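Local structure of particle-associated lyase (Acinetobacter bacteriophage AP22, 4Y9V) at residues Ile90-Asp95 with Gly112-Ser117; Phe211-Leu216 with Leu229-Ala234; Gly459-Asp464 with Asp492-Thr497; Arg469-Val474 with Ala501-Ile506. The protein probably cleaves the capsular polysaccharide of Acinetobacter baumannii by a lyase reaction, as a trimeric tailspike of the phage particle. All blocks are in the same frame, centred on the assembly; numbering follows the deposited sequence. Where two conformers were deposited one is given.

Contact 1 (Ile90-Asp95 with Gly112-Ser117); sequences IEFTDD and GGFYAS
Ile90 and Phe92 pair with Phe114 and Ala116 in parallel strands, and their backbone atoms bond to Gly113, Tyr115 and Ser117. Ile90 N donates to Gly113 O at 2.9 Å, an almost straight bond with an N-H...O angle of 171°. Tyr115 N returns to Ile90 O. Phe92 N reaches Tyr115 O at 2.8 Å, and Ser117 N reaches Phe92 O. The last two carbonyls also receive CA-H...O contacts: Glu91 CA lies 3.3 Å from Tyr115 O, and Ala116 CA approaches Phe92 O. The outward backbone groups have partners too. Glu91 O accepts from Lys70 NZ. Phe114 bonds through its backbone to Pro228 and Val230, and Ala116 to Val230 and Asp232.

On the buried face the edge of Phe92 meets the face of Phe114, with ring planes at 80°. Phe92 CE1 stands 3.9 Å from Phe114 CG, toward the rim of that ring. Ile90 lies beside Phe114, its CB 3.9 Å from Phe114 CD1. On the other face Tyr115 OH is hydrogen-bonded to Asp232. The backbone bonds thus fix a parallel register and satisfy strand 113-117 on both edges, while aromatic and aliphatic groups pack on one face against helix 63-71.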
loop_
_atom_site.group_PDB
_atom_site.type_symbol
_atom_site.label_atom_id
_atom_site.label_comp_id
_atom_site.label_asym_id
_atom_site.label_seq_id
_atom_site.Cartn_x
_atom_site.Cartn_y
_atom_site.Cartn_z
ATOM N N ILE A 90 -34.835 -20.942 -1.103
ATOM C CA ILE A 90 -35.451 -19.993 -2.012
ATOM C C ILE A 90 -34.394 -19.688 -3.107
ATOM O O ILE A 90 -33.331 -19.171 -2.792
ATOM C CB ILE A 90 -35.902 -18.718 -1.330
ATOM C CG1 ILE A 90 -36.714 -19.012 -0.072
ATOM C CG2 ILE A 90 -36.656 -17.826 -2.310
ATOM C CD1 ILE A 90 -38.000 -19.789 -0.296
ATOM N N GLU A 91 -34.731 -20.030 -4.344
ATOM C CA GLU A 91 -33.821 -19.943 -5.482
ATOM C C GLU A 91 -34.257 -18.795 -6.358
ATOM O O GLU A 91 -35.251 -18.866 -7.068
ATOM C CB GLU A 91 -33.754 -21.262 -6.273
ATOM C CG GLU A 91 -33.214 -22.409 -5.424
ATOM C CD GLU A 91 -33.068 -23.712 -6.180
ATOM O OE1 GLU A 91 -32.399 -23.685 -7.216
ATOM O OE2 GLU A 91 -33.559 -24.804 -5.783
ATOM N N PHE A 92 -33.520 -17.692 -6.272
ATOM C CA PHE A 92 -33.760 -16.522 -7.106
ATOM C C PHE A 92 -32.976 -16.697 -8.401
ATOM O O PHE A 92 -31.768 -16.862 -8.377
ATOM C CB PHE A 92 -33.312 -15.247 -6.407
ATOM C CG PHE A 92 -33.955 -14.983 -5.061
ATOM C CD1 PHE A 92 -33.459 -15.528 -3.868
ATOM C CD2 PHE A 92 -35.087 -14.165 -4.987
ATOM C CE1 PHE A 92 -34.064 -15.287 -2.691
ATOM C CE2 PHE A 92 -35.696 -13.928 -3.771
ATOM C CZ PHE A 92 -35.174 -14.474 -2.621
ATOM N N THR A 93 -33.673 -16.631 -9.527
ATOM C CA THR A 93 -33.067 -16.744 -10.838
ATOM C C THR A 93 -33.357 -15.559 -11.745
ATOM O O THR A 93 -32.963 -15.597 -12.886
ATOM C CB THR A 93 -33.443 -18.058 -11.532
ATOM O OG1 THR A 93 -34.894 -18.105 -11.644
ATOM C CG2 THR A 93 -33.070 -19.264 -10.720
ATOM N N ASP A 94 -34.051 -14.578 -11.226
ATOM C CA ASP A 94 -34.285 -13.301 -11.869
ATOM C C ASP A 94 -33.898 -12.194 -10.902
ATOM O O ASP A 94 -33.874 -12.401 -9.668
ATOM C CB ASP A 94 -35.778 -13.105 -12.304
ATOM C CG ASP A 94 -35.973 -13.915 -13.590
ATOM O OD1 ASP A 94 -35.328 -13.569 -14.629
ATOM O OD2 ASP A 94 -36.692 -14.887 -13.604
ATOM N N ASP A 95 -33.612 -11.012 -11.424
ATOM C CA ASP A 95 -33.297 -9.856 -10.617
ATOM C C ASP A 95 -34.327 -9.675 -9.509
ATOM O O ASP A 95 -35.521 -9.839 -9.739
ATOM C CB ASP A 95 -33.239 -8.589 -11.453
ATOM C CG ASP A 95 -32.219 -8.633 -12.558
ATOM O OD1 ASP A 95 -31.274 -9.428 -12.518
ATOM O OD2 ASP A 95 -32.380 -7.760 -13.492
ATOM N N GLY A 112 -33.599 -24.321 5.356
ATOM C CA GLY A 112 -33.782 -23.214 4.433
ATOM C C GLY A 112 -32.472 -22.540 4.009
ATOM O O GLY A 112 -31.394 -22.798 4.552
ATOM N N GLY A 113 -32.611 -21.610 3.075
ATOM C CA GLY A 113 -31.508 -20.735 2.676
ATOM C C GLY A 113 -31.964 -19.883 1.509
ATOM O O GLY A 113 -33.057 -20.073 0.969
ATOM N N PHE A 114 -31.107 -18.936 1.103
ATOM C CA PHE A 114 -31.302 -18.153 -0.102
ATOM C C PHE A 114 -30.171 -18.481 -1.088
ATOM O O PHE A 114 -29.001 -18.531 -0.707
ATOM C CB PHE A 114 -31.263 -16.635 0.169
ATOM C CG PHE A 114 -32.480 -16.018 0.821
ATOM C CD1 PHE A 114 -33.635 -16.722 1.133
ATOM C CD2 PHE A 114 -32.441 -14.671 1.120
ATOM C CE1 PHE A 114 -34.718 -16.077 1.711
ATOM C CE2 PHE A 114 -33.537 -14.021 1.670
ATOM C CZ PHE A 114 -34.677 -14.743 1.991
ATOM N N TYR A 115 -30.528 -18.629 -2.353
ATOM C CA TYR A 115 -29.545 -18.881 -3.399
ATOM C C TYR A 115 -29.917 -18.015 -4.597
ATOM O O TYR A 115 -30.970 -18.266 -5.197
ATOM C CB TYR A 115 -29.502 -20.378 -3.789
ATOM C CG TYR A 115 -28.210 -20.786 -4.442
ATOM C CD1 TYR A 115 -27.795 -20.260 -5.663
ATOM C CD2 TYR A 115 -27.333 -21.689 -3.819
ATOM C CE1 TYR A 115 -26.592 -20.627 -6.252
ATOM C CE2 TYR A 115 -26.134 -22.047 -4.393
ATOM C CZ TYR A 115 -25.756 -21.515 -5.610
ATOM O OH TYR A 115 -24.542 -21.861 -6.129
ATOM N N ALA A 116 -29.105 -17.045 -4.941
ATOM C CA ALA A 116 -29.362 -16.144 -6.059
ATOM C C ALA A 116 -28.347 -16.478 -7.157
ATOM O O ALA A 116 -27.177 -16.475 -6.897
ATOM C CB ALA A 116 -29.197 -14.711 -5.620
ATOM N N SER A 117 -28.845 -16.795 -8.358
ATOM C CA SER A 117 -27.948 -17.237 -9.390
ATOM C C SER A 117 -28.325 -16.717 -10.771
ATOM O O SER A 117 -29.475 -16.839 -11.199
ATOM C CB SER A 117 -27.922 -18.750 -9.462
ATOM O OG SER A 117 -26.910 -19.274 -10.285
HETATM O O HOH W 1 -30.520 -17.974 -13.470
HETATM O O HOH W 2 -30.704 -17.208 -13.586
#

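Contact 2 (Phe211-Leu216 with Leu229-Ala234); sequences FKFNYL and LVIDYA. With EDO (1,2-ethanediol), chain E.
Phe211, Phe213 and Leu216 meet Leu229 and Ile231 inside a right-handed parallel beta-helix, the fold of the pectin lyase-like family. Strand 211-213, strand 215-220 and strand 229-232 belong to different faces of the helix, and the side chains face each other across the interior. Leu229 has the largest share, CD1 going to Phe211 and CD2 to Phe213 and Leu216. Its CD1 lies 3.8 Å from Phe211 CE2, the two side chains sliding past each other in opposite directions. Its CD2 meets Phe213 tip to tip, 3.7 Å from Phe213 CE1. Leu229 CD2 also lies 3.8 Å from Leu216 CD2, where the two leucine side chains cross at a slant. Leu216 CD2 lies over the centre of the Phe213 ring, 4.2 Å above its plane. Ile231 CD1 comes to the edge of the same ring, near CE1. Phe242 of strand 237-245 packs on Phe213, Leu216 and Leu229. A 1,2-ethanediol, probably from the crystallisation liquor, lies beside Phe211, Ile231 and Ala234. Phe211 N donates to its O1 at 2.9 Å, and Ala234 CB lies 3.3 Å from the same oxygen.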
loop_
_atom_site.group_PDB
_atom_site.type_symbol
_atom_site.label_atom_id
_atom_site.label_comp_id
_atom_site.label_asym_id
_atom_site.label_seq_id
_atom_site.Cartn_x
_atom_site.Cartn_y
_atom_site.Cartn_z
ATOM N N PHE A 211 -29.156 -9.390 -7.820
ATOM C CA PHE A 211 -29.826 -9.667 -6.566
ATOM C C PHE A 211 -29.315 -8.682 -5.536
ATOM O O PHE A 211 -28.120 -8.670 -5.257
ATOM C CB PHE A 211 -29.542 -11.097 -6.142
ATOM C CG PHE A 211 -30.165 -11.465 -4.816
ATOM C CD1 PHE A 211 -31.488 -11.837 -4.747
ATOM C CD2 PHE A 211 -29.439 -11.447 -3.631
ATOM C CE1 PHE A 211 -32.103 -12.173 -3.540
ATOM C CE2 PHE A 211 -30.003 -11.798 -2.436
ATOM C CZ PHE A 211 -31.353 -12.161 -2.390
ATOM N N LYS A 212 -30.200 -7.837 -5.016
ATOM C CA LYS A 212 -29.835 -6.694 -4.165
ATOM C C LYS A 212 -30.534 -6.760 -2.832
ATOM O O LYS A 212 -31.667 -7.249 -2.705
ATOM C CB LYS A 212 -30.237 -5.354 -4.864
ATOM C CG LYS A 212 -29.526 -5.209 -6.203
ATOM C CD LYS A 212 -29.841 -3.844 -6.761
ATOM C CE LYS A 212 -29.206 -2.687 -5.984
ATOM N NZ LYS A 212 -29.422 -1.394 -6.765
ATOM N N PHE A 213 -29.877 -6.175 -1.830
ATOM C CA PHE A 213 -30.488 -6.009 -0.521
ATOM C C PHE A 213 -29.747 -4.880 0.187
ATOM O O PHE A 213 -28.526 -4.759 0.089
ATOM C CB PHE A 213 -30.439 -7.290 0.322
ATOM C CG PHE A 213 -29.063 -7.923 0.424
ATOM C CD1 PHE A 213 -28.686 -8.844 -0.531
ATOM C CD2 PHE A 213 -28.183 -7.627 1.437
ATOM C CE1 PHE A 213 -27.454 -9.451 -0.495
ATOM C CE2 PHE A 213 -26.937 -8.228 1.488
ATOM C CZ PHE A 213 -26.554 -9.122 0.506
ATOM N N ASN A 214 -30.486 -4.082 0.951
ATOM C CA ASN A 214 -29.893 -3.120 1.852
ATOM C C ASN A 214 -29.326 -3.795 3.102
ATOM O O ASN A 214 -28.294 -3.377 3.657
ATOM C CB ASN A 214 -30.894 -2.039 2.254
ATOM C CG ASN A 214 -32.086 -2.575 3.003
ATOM O OD1 ASN A 214 -32.594 -3.649 2.706
ATOM N ND2 ASN A 214 -32.560 -1.866 4.023
ATOM N N TYR A 215 -30.020 -4.820 3.570
ATOM C CA TYR A 215 -29.828 -5.446 4.876
ATOM C C TYR A 215 -30.393 -6.846 4.747
ATOM O O TYR A 215 -31.547 -6.990 4.326
ATOM C CB TYR A 215 -30.624 -4.660 5.903
ATOM C CG TYR A 215 -30.677 -5.191 7.312
ATOM C CD1 TYR A 215 -31.614 -6.125 7.703
ATOM C CD2 TYR A 215 -29.789 -4.711 8.267
ATOM C CE1 TYR A 215 -31.659 -6.601 8.997
ATOM C CE2 TYR A 215 -29.842 -5.156 9.569
ATOM C CZ TYR A 215 -30.783 -6.101 9.946
ATOM O OH TYR A 215 -30.949 -6.524 11.246
ATOM N N LEU A 216 -29.600 -7.832 5.131
ATOM C CA LEU A 216 -30.086 -9.217 5.114
ATOM C C LEU A 216 -29.483 -9.860 6.349
ATOM O O LEU A 216 -28.249 -9.851 6.522
ATOM C CB LEU A 216 -29.711 -9.863 3.804
ATOM C CG LEU A 216 -30.077 -11.335 3.683
ATOM C CD1 LEU A 216 -31.547 -11.563 3.872
ATOM C CD2 LEU A 216 -29.617 -11.925 2.337
ATOM N N LEU A 229 -26.667 -17.431 2.427
ATOM C CA LEU A 229 -26.812 -16.762 1.140
ATOM C C LEU A 229 -25.631 -17.166 0.237
ATOM O O LEU A 229 -24.465 -17.029 0.622
ATOM C CB LEU A 229 -26.822 -15.260 1.253
ATOM C CG LEU A 229 -26.856 -14.482 -0.087
ATOM C CD1 LEU A 229 -28.111 -14.768 -0.886
ATOM C CD2 LEU A 229 -26.671 -13.005 0.173
ATOM N N VAL A 230 -25.974 -17.597 -0.977
ATOM C CA VAL A 230 -25.029 -17.716 -2.082
ATOM C C VAL A 230 -25.488 -16.731 -3.169
ATOM O O VAL A 230 -26.665 -16.706 -3.521
ATOM C CB VAL A 230 -24.956 -19.128 -2.662
ATOM C CG1 VAL A 230 -23.855 -19.182 -3.758
ATOM C CG2 VAL A 230 -24.714 -20.162 -1.571
ATOM N N ILE A 231 -24.528 -15.959 -3.707
ATOM C CA ILE A 231 -24.713 -15.171 -4.925
ATOM C C ILE A 231 -23.782 -15.783 -5.966
ATOM O O ILE A 231 -22.589 -15.904 -5.708
ATOM C CB ILE A 231 -24.407 -13.692 -4.706
ATOM C CG1 ILE A 231 -25.290 -13.077 -3.644
ATOM C CG2 ILE A 231 -24.458 -12.934 -6.019
ATOM C CD1 ILE A 231 -24.916 -11.673 -3.232
ATOM N N ASP A 232 -24.351 -16.187 -7.110
ATOM C CA ASP A 232 -23.651 -16.975 -8.112
ATOM C C ASP A 232 -23.883 -16.348 -9.483
ATOM O O ASP A 232 -25.022 -15.987 -9.808
ATOM C CB ASP A 232 -24.182 -18.405 -8.023
ATOM C CG ASP A 232 -23.433 -19.493 -8.743
ATOM O OD1 ASP A 232 -22.594 -19.232 -9.606
ATOM O OD2 ASP A 232 -23.708 -20.698 -8.368
ATOM N N TYR A 233 -22.825 -16.194 -10.281
ATOM C CA TYR A 233 -22.948 -15.654 -11.629
ATOM C C TYR A 233 -23.604 -14.238 -11.609
ATOM O O TYR A 233 -24.621 -13.955 -12.237
ATOM C CB TYR A 233 -23.632 -16.571 -12.611
ATOM C CG TYR A 233 -22.748 -17.631 -13.247
ATOM C CD1 TYR A 233 -21.452 -17.366 -13.672
ATOM C CD2 TYR A 233 -23.266 -18.891 -13.534
ATOM C CE1 TYR A 233 -20.689 -18.332 -14.330
ATOM C CE2 TYR A 233 -22.510 -19.854 -14.206
ATOM C CZ TYR A 233 -21.208 -19.576 -14.605
ATOM O OH TYR A 233 -20.427 -20.482 -15.258
ATOM N N ALA A 234 -22.913 -13.339 -10.897
ATOM C CA ALA A 234 -23.242 -11.923 -10.863
ATOM C C ALA A 234 -21.961 -11.131 -11.164
ATOM O O ALA A 234 -20.852 -11.576 -10.879
ATOM C CB ALA A 234 -23.821 -11.496 -9.528
HETATM C C1 EDO E . -25.523 -9.510 -7.199
HETATM O O1 EDO E . -26.461 -10.318 -7.898
HETATM C C2 EDO E . -25.720 -8.074 -7.619
HETATM O O2 EDO E . -25.370 -7.982 -8.998
#

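Contact 3 (Gly459-Asp464 with Asp492-Thr497); sequences GGVSCD and DDVVNT
Successive coils of the pectin lyase-like beta-helix stack here as parallel strands, 461-463 beside 494-496. Val495 grips the partner strand through both backbone polar atoms. Its N donates to Val461 O at 2.9 Å, and its O accepts from Cys463 N at 2.8 Å. Thr497 N then reaches Cys463 O. At the other end, Gly460 N bonds to Asp493 O from above the carbonyl plane, with an N-H...O angle of 137°. Gly459 and Gly460 both have positive phi, a backbone shape that favours glycine. A water accepts from Gly459 N and donates to Asp493 OD2 at 2.7 Å, bridging the two segments.

On one face Val461 and Val494 lie side by side, with CG1 atoms 3.8 Å apart. On the other face Val495 lies beside Ser462 and meets Arg520 of the third subunit. At the strand ends Thr497 OG1 touches Asp464 CB at 3.4 Å. Backbone bonds thus lock the coils together, Val461 and Val494 pack against Trp471, and Arg520 of the third subunit takes up Val494 O by a hydrogen bond.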
loop_
_atom_site.group_PDB
_atom_site.type_symbol
_atom_site.label_atom_id
_atom_site.label_comp_id
_atom_site.label_asym_id
_atom_site.label_seq_id
_atom_site.Cartn_x
_atom_site.Cartn_y
_atom_site.Cartn_z
ATOM N N GLY A 459 15.326 -5.886 2.191
ATOM C CA GLY A 459 14.485 -4.807 2.661
ATOM C C GLY A 459 14.616 -4.442 4.103
ATOM O O GLY A 459 13.754 -3.761 4.655
ATOM N N GLY A 460 15.690 -4.920 4.772
ATOM C CA GLY A 460 15.902 -4.520 6.151
ATOM C C GLY A 460 14.945 -5.165 7.122
ATOM O O GLY A 460 14.679 -4.605 8.190
ATOM N N VAL A 461 14.442 -6.341 6.787
ATOM C CA VAL A 461 13.620 -7.107 7.704
ATOM C C VAL A 461 14.407 -7.378 8.981
ATOM O O VAL A 461 15.580 -7.790 8.930
ATOM C CB VAL A 461 13.118 -8.400 7.048
ATOM C CG1 VAL A 461 14.233 -9.291 6.493
ATOM C CG2 VAL A 461 12.231 -9.193 8.025
ATOM N N SER A 462 13.763 -7.165 10.118
ATOM C CA SER A 462 14.381 -7.356 11.415
ATOM C C SER A 462 13.828 -8.610 12.080
ATOM O O SER A 462 12.717 -9.076 11.809
ATOM C CB SER A 462 14.154 -6.167 12.325
ATOM O OG SER A 462 12.763 -6.025 12.657
ATOM N N CYS A 463 14.624 -9.173 12.987
ATOM C CA CYS A 463 14.246 -10.352 13.733
ATOM C C CYS A 463 14.854 -10.235 15.111
ATOM O O CYS A 463 16.080 -10.078 15.233
ATOM C CB CYS A 463 14.815 -11.603 13.018
ATOM S SG CYS A 463 14.644 -13.144 13.941
ATOM N N ASP A 464 14.017 -10.324 16.157
ATOM C CA ASP A 464 14.483 -10.185 17.549
ATOM C C ASP A 464 14.652 -11.526 18.260
ATOM O O ASP A 464 14.741 -11.572 19.476
ATOM C CB ASP A 464 13.684 -9.226 18.384
ATOM C CG ASP A 464 12.342 -9.755 18.792
ATOM O OD1 ASP A 464 11.895 -10.721 18.166
ATOM O OD2 ASP A 464 11.805 -9.228 19.788
ATOM N N ASP A 492 20.301 -10.434 1.548
ATOM C CA ASP A 492 21.280 -9.350 1.411
ATOM C C ASP A 492 21.098 -8.191 2.405
ATOM O O ASP A 492 22.021 -7.373 2.489
ATOM C CB ASP A 492 21.330 -8.821 -0.002
ATOM C CG ASP A 492 20.054 -8.151 -0.454
ATOM O OD1 ASP A 492 19.052 -8.235 0.236
ATOM O OD2 ASP A 492 20.092 -7.531 -1.566
ATOM N N ASP A 493 19.996 -8.121 3.114
ATOM C CA ASP A 493 19.696 -6.961 3.957
ATOM C C ASP A 493 18.671 -7.402 5.010
ATOM O O ASP A 493 17.476 -7.231 4.843
ATOM C CB ASP A 493 19.189 -5.794 3.151
ATOM C CG ASP A 493 18.952 -4.532 3.953
ATOM O OD1 ASP A 493 19.278 -4.488 5.183
ATOM O OD2 ASP A 493 18.417 -3.560 3.327
ATOM N N VAL A 494 19.206 -8.009 6.070
ATOM C CA VAL A 494 18.446 -8.513 7.195
ATOM C C VAL A 494 19.146 -8.014 8.465
ATOM O O VAL A 494 20.345 -7.728 8.430
ATOM C CB VAL A 494 18.359 -10.060 7.206
ATOM C CG1 VAL A 494 17.734 -10.571 5.916
ATOM C CG2 VAL A 494 19.705 -10.726 7.460
ATOM N N VAL A 495 18.385 -7.982 9.567
ATOM C CA VAL A 495 18.863 -7.503 10.851
ATOM C C VAL A 495 18.478 -8.504 11.940
ATOM O O VAL A 495 17.302 -8.682 12.230
ATOM C CB VAL A 495 18.300 -6.089 11.164
ATOM C CG1 VAL A 495 18.952 -5.556 12.437
ATOM C CG2 VAL A 495 18.461 -5.124 9.990
ATOM N N ASN A 496 19.436 -9.193 12.581
ATOM C CA ASN A 496 19.171 -9.898 13.839
ATOM C C ASN A 496 19.531 -8.920 14.964
ATOM O O ASN A 496 20.691 -8.542 15.124
ATOM C CB ASN A 496 19.982 -11.175 13.972
ATOM C CG ASN A 496 19.327 -12.305 13.214
ATOM O OD1 ASN A 496 18.371 -12.946 13.864
ATOM N ND2 ASN A 496 19.639 -12.575 12.043
ATOM N N THR A 497 18.528 -8.503 15.734
ATOM C CA THR A 497 18.745 -7.484 16.741
ATOM C C THR A 497 19.456 -7.998 17.992
ATOM O O THR A 497 19.970 -7.169 18.754
ATOM C CB THR A 497 17.439 -6.769 17.087
ATOM O OG1 THR A 497 16.623 -7.724 17.775
ATOM C CG2 THR A 497 16.768 -6.196 15.861
HETATM O O HOH W 3 17.249 -3.951 0.979
#

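Contact 4 (Arg469-Val474 with Ala501-Ile506); sequences RHWAWV and ANPYLI
Arg469-Ala472 and Pro503-Ile506 run side by side in the same direction, 28° apart, and each turns a corner, at Trp471 and at Leu505. Three backbone hydrogen bonds follow the bend. Tyr504 N donates to Arg469 O at 2.9 Å, approaching from above the carbonyl plane. Trp471 N reaches Tyr504 O nearly head-on, with a C=O...N angle of 173°. At the corner Ala472 N bonds to Leu505 O, a more bent bond at 3.1 Å.

A chi1 of -78° sets Trp471 CG beside the backbone N, and the indole lies alongside Pro503, pointing the same way. The proline CG sits at the indole edge, 3.8 Å from Trp471 NE1. Trp471 CB also lies close to Leu505 O, at 3.3 Å. Beyond the segments, Ile457 and Ile436 pack on the indole.

The Tyr504 ring turns an edge to Arg469 O, with Tyr504 CD2 3.5 Å away and the oxygen in the ring plane. In the conformer given, Arg469 NE donates to His470 ND1 at 3.1 Å, within the planes of both groups, and Arg469 NH2 lies over one face of Trp473, toward the rim. His470 NE2 is hydrogen-bonded to Thr438, so both ring nitrogens are engaged. The corner thus joins a buried apolar side at Trp471 to a polar side. There the bond from Arg469 NE uses ND1 as acceptor, so it would probably favour ND1 carrying no proton.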
loop_
_atom_site.group_PDB
_atom_site.type_symbol
_atom_site.label_atom_id
_atom_site.label_comp_id
_atom_site.label_asym_id
_atom_site.label_seq_id
_atom_site.Cartn_x
_atom_site.Cartn_y
_atom_site.Cartn_z
ATOM N N ARG A 469 18.571 -20.506 13.437
ATOM C CA ARG A 469 19.470 -21.351 12.678
ATOM C C ARG A 469 19.719 -20.813 11.275
ATOM O O ARG A 469 20.876 -20.810 10.827
ATOM C CB ARG A 469 18.959 -22.799 12.598
ATOM C CG ARG A 469 19.933 -23.748 11.982
ATOM C CD ARG A 469 19.364 -25.181 11.709
ATOM N NE ARG A 469 18.652 -25.244 10.345
ATOM C CZ ARG A 469 18.527 -26.424 9.789
ATOM N NH1 ARG A 469 18.791 -27.768 10.046
ATOM N NH2 ARG A 469 17.914 -26.291 8.575
ATOM N N HIS A 470 18.677 -20.406 10.559
ATOM C CA HIS A 470 18.862 -19.960 9.178
ATOM C C HIS A 470 17.806 -18.949 8.771
ATOM O O HIS A 470 16.653 -19.011 9.203
ATOM C CB HIS A 470 18.893 -21.112 8.181
ATOM C CG HIS A 470 17.596 -21.844 7.973
ATOM N ND1 HIS A 470 17.300 -23.005 8.634
ATOM C CD2 HIS A 470 16.555 -21.533 7.167
ATOM C CE1 HIS A 470 16.075 -23.359 8.198
ATOM N NE2 HIS A 470 15.601 -22.505 7.330
ATOM N N TRP A 471 18.216 -18.077 7.839
ATOM C CA TRP A 471 17.280 -17.227 7.111
ATOM C C TRP A 471 16.634 -17.978 5.946
ATOM O O TRP A 471 15.410 -17.911 5.798
ATOM C CB TRP A 471 17.965 -15.931 6.650
ATOM C CG TRP A 471 18.107 -14.930 7.769
ATOM C CD1 TRP A 471 19.153 -14.782 8.635
ATOM C CD2 TRP A 471 17.129 -13.972 8.136
ATOM N NE1 TRP A 471 18.880 -13.757 9.524
ATOM C CE2 TRP A 471 17.640 -13.233 9.241
ATOM C CE3 TRP A 471 15.866 -13.623 7.628
ATOM C CZ2 TRP A 471 16.931 -12.201 9.843
ATOM C CZ3 TRP A 471 15.169 -12.577 8.228
ATOM C CH2 TRP A 471 15.697 -11.877 9.326
ATOM N N ALA A 472 17.409 -18.655 5.101
ATOM C CA ALA A 472 16.872 -19.364 3.948
ATOM C C ALA A 472 17.450 -20.775 3.842
ATOM O O ALA A 472 18.658 -20.962 3.987
ATOM C CB ALA A 472 17.195 -18.614 2.651
ATOM N N TRP A 473 16.574 -21.728 3.506
ATOM C CA TRP A 473 17.009 -23.100 3.213
ATOM C C TRP A 473 16.016 -23.714 2.233
ATOM O O TRP A 473 14.809 -23.524 2.381
ATOM C CB TRP A 473 17.075 -23.937 4.475
ATOM C CG TRP A 473 17.692 -25.290 4.282
ATOM C CD1 TRP A 473 18.785 -25.624 3.531
ATOM C CD2 TRP A 473 17.259 -26.509 4.911
ATOM N NE1 TRP A 473 19.058 -26.962 3.642
ATOM C CE2 TRP A 473 18.144 -27.538 4.479
ATOM C CE3 TRP A 473 16.214 -26.844 5.783
ATOM C CZ2 TRP A 473 18.006 -28.858 4.919
ATOM C CZ3 TRP A 473 16.076 -28.142 6.212
ATOM C CH2 TRP A 473 16.963 -29.145 5.760
ATOM N N VAL A 474 16.533 -24.445 1.244
ATOM C CA VAL A 474 15.746 -25.185 0.253
ATOM C C VAL A 474 16.411 -26.550 0.116
ATOM O O VAL A 474 17.605 -26.605 -0.146
ATOM C CB VAL A 474 15.727 -24.452 -1.099
ATOM C CG1 VAL A 474 14.956 -25.273 -2.129
ATOM C CG2 VAL A 474 15.160 -23.050 -0.973
ATOM N N ALA A 501 22.151 -14.109 18.527
ATOM C CA ALA A 501 21.741 -14.789 17.300
ATOM C C ALA A 501 22.938 -14.968 16.379
ATOM O O ALA A 501 23.710 -14.027 16.176
ATOM C CB ALA A 501 20.634 -13.969 16.644
ATOM N N ASN A 502 23.045 -16.146 15.802
ATOM C CA ASN A 502 24.191 -16.524 14.957
ATOM C C ASN A 502 23.726 -17.391 13.789
ATOM O O ASN A 502 24.110 -18.565 13.725
ATOM C CB ASN A 502 25.213 -17.235 15.828
ATOM C CG ASN A 502 26.491 -17.681 15.183
ATOM O OD1 ASN A 502 27.037 -16.966 14.264
ATOM N ND2 ASN A 502 27.007 -18.768 15.626
ATOM N N PRO A 503 22.883 -16.846 12.918
ATOM C CA PRO A 503 22.261 -17.685 11.895
ATOM C C PRO A 503 23.128 -17.841 10.690
ATOM O O PRO A 503 23.960 -16.992 10.344
ATOM C CB PRO A 503 21.045 -16.853 11.513
ATOM C CG PRO A 503 21.542 -15.413 11.616
ATOM C CD PRO A 503 22.457 -15.466 12.852
ATOM N N TYR A 504 22.851 -18.922 9.912
ATOM C CA TYR A 504 23.226 -18.955 8.524
ATOM C C TYR A 504 22.316 -18.008 7.728
ATOM O O TYR A 504 21.095 -18.037 7.865
ATOM C CB TYR A 504 23.064 -20.362 7.943
ATOM C CG TYR A 504 24.099 -21.339 8.420
ATOM C CD1 TYR A 504 25.338 -21.415 7.764
ATOM C CD2 TYR A 504 23.893 -22.136 9.524
ATOM C CE1 TYR A 504 26.303 -22.274 8.195
ATOM C CE2 TYR A 504 24.866 -23.036 9.957
ATOM C CZ TYR A 504 26.077 -23.075 9.254
ATOM O OH TYR A 504 27.023 -23.975 9.715
ATOM N N LEU A 505 22.921 -17.244 6.825
ATOM C CA LEU A 505 22.138 -16.503 5.824
ATOM C C LEU A 505 21.413 -17.497 4.927
ATOM O O LEU A 505 20.223 -17.404 4.673
ATOM C CB LEU A 505 23.060 -15.561 5.079
ATOM C CG LEU A 505 23.669 -14.449 5.952
ATOM C CD1 LEU A 505 24.872 -13.826 5.287
ATOM C CD2 LEU A 505 22.635 -13.374 6.260
ATOM N N ILE A 506 22.194 -18.479 4.426
ATOM C CA ILE A 506 21.703 -19.578 3.595
ATOM C C ILE A 506 22.282 -20.847 4.198
ATOM O O ILE A 506 23.503 -20.944 4.363
ATOM C CB ILE A 506 22.119 -19.411 2.114
ATOM C CG1 ILE A 506 21.630 -18.079 1.563
ATOM C CG2 ILE A 506 21.630 -20.604 1.320
ATOM C CD1 ILE A 506 22.069 -17.829 0.133
HETATM O O HOH W 4 23.044 -21.379 12.820
#

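In the fold
From the N terminus, contact 1 closes first, pairing strand 89-92 with strand 113-125 after one excursion through strands 96-100 and 105-109. Contact 2 follows in series and closes a loop from strand 211-213 to strand 229-232. The two touch: strand 229-232 is the next neighbour of strand 113-125, and Phe211 packs on Ala116. Contacts 3 and 4 lie on the opposite side of the chain's centre; contact 3 is about 46 Å from contact 2, centre to centre. Their segments alternate along the chain, so their loops cross. They touch at Trp471 and strand 486-496. Contacts 1 and 2 tie together the N-terminal coils, and contacts 3 and 4 the late coils.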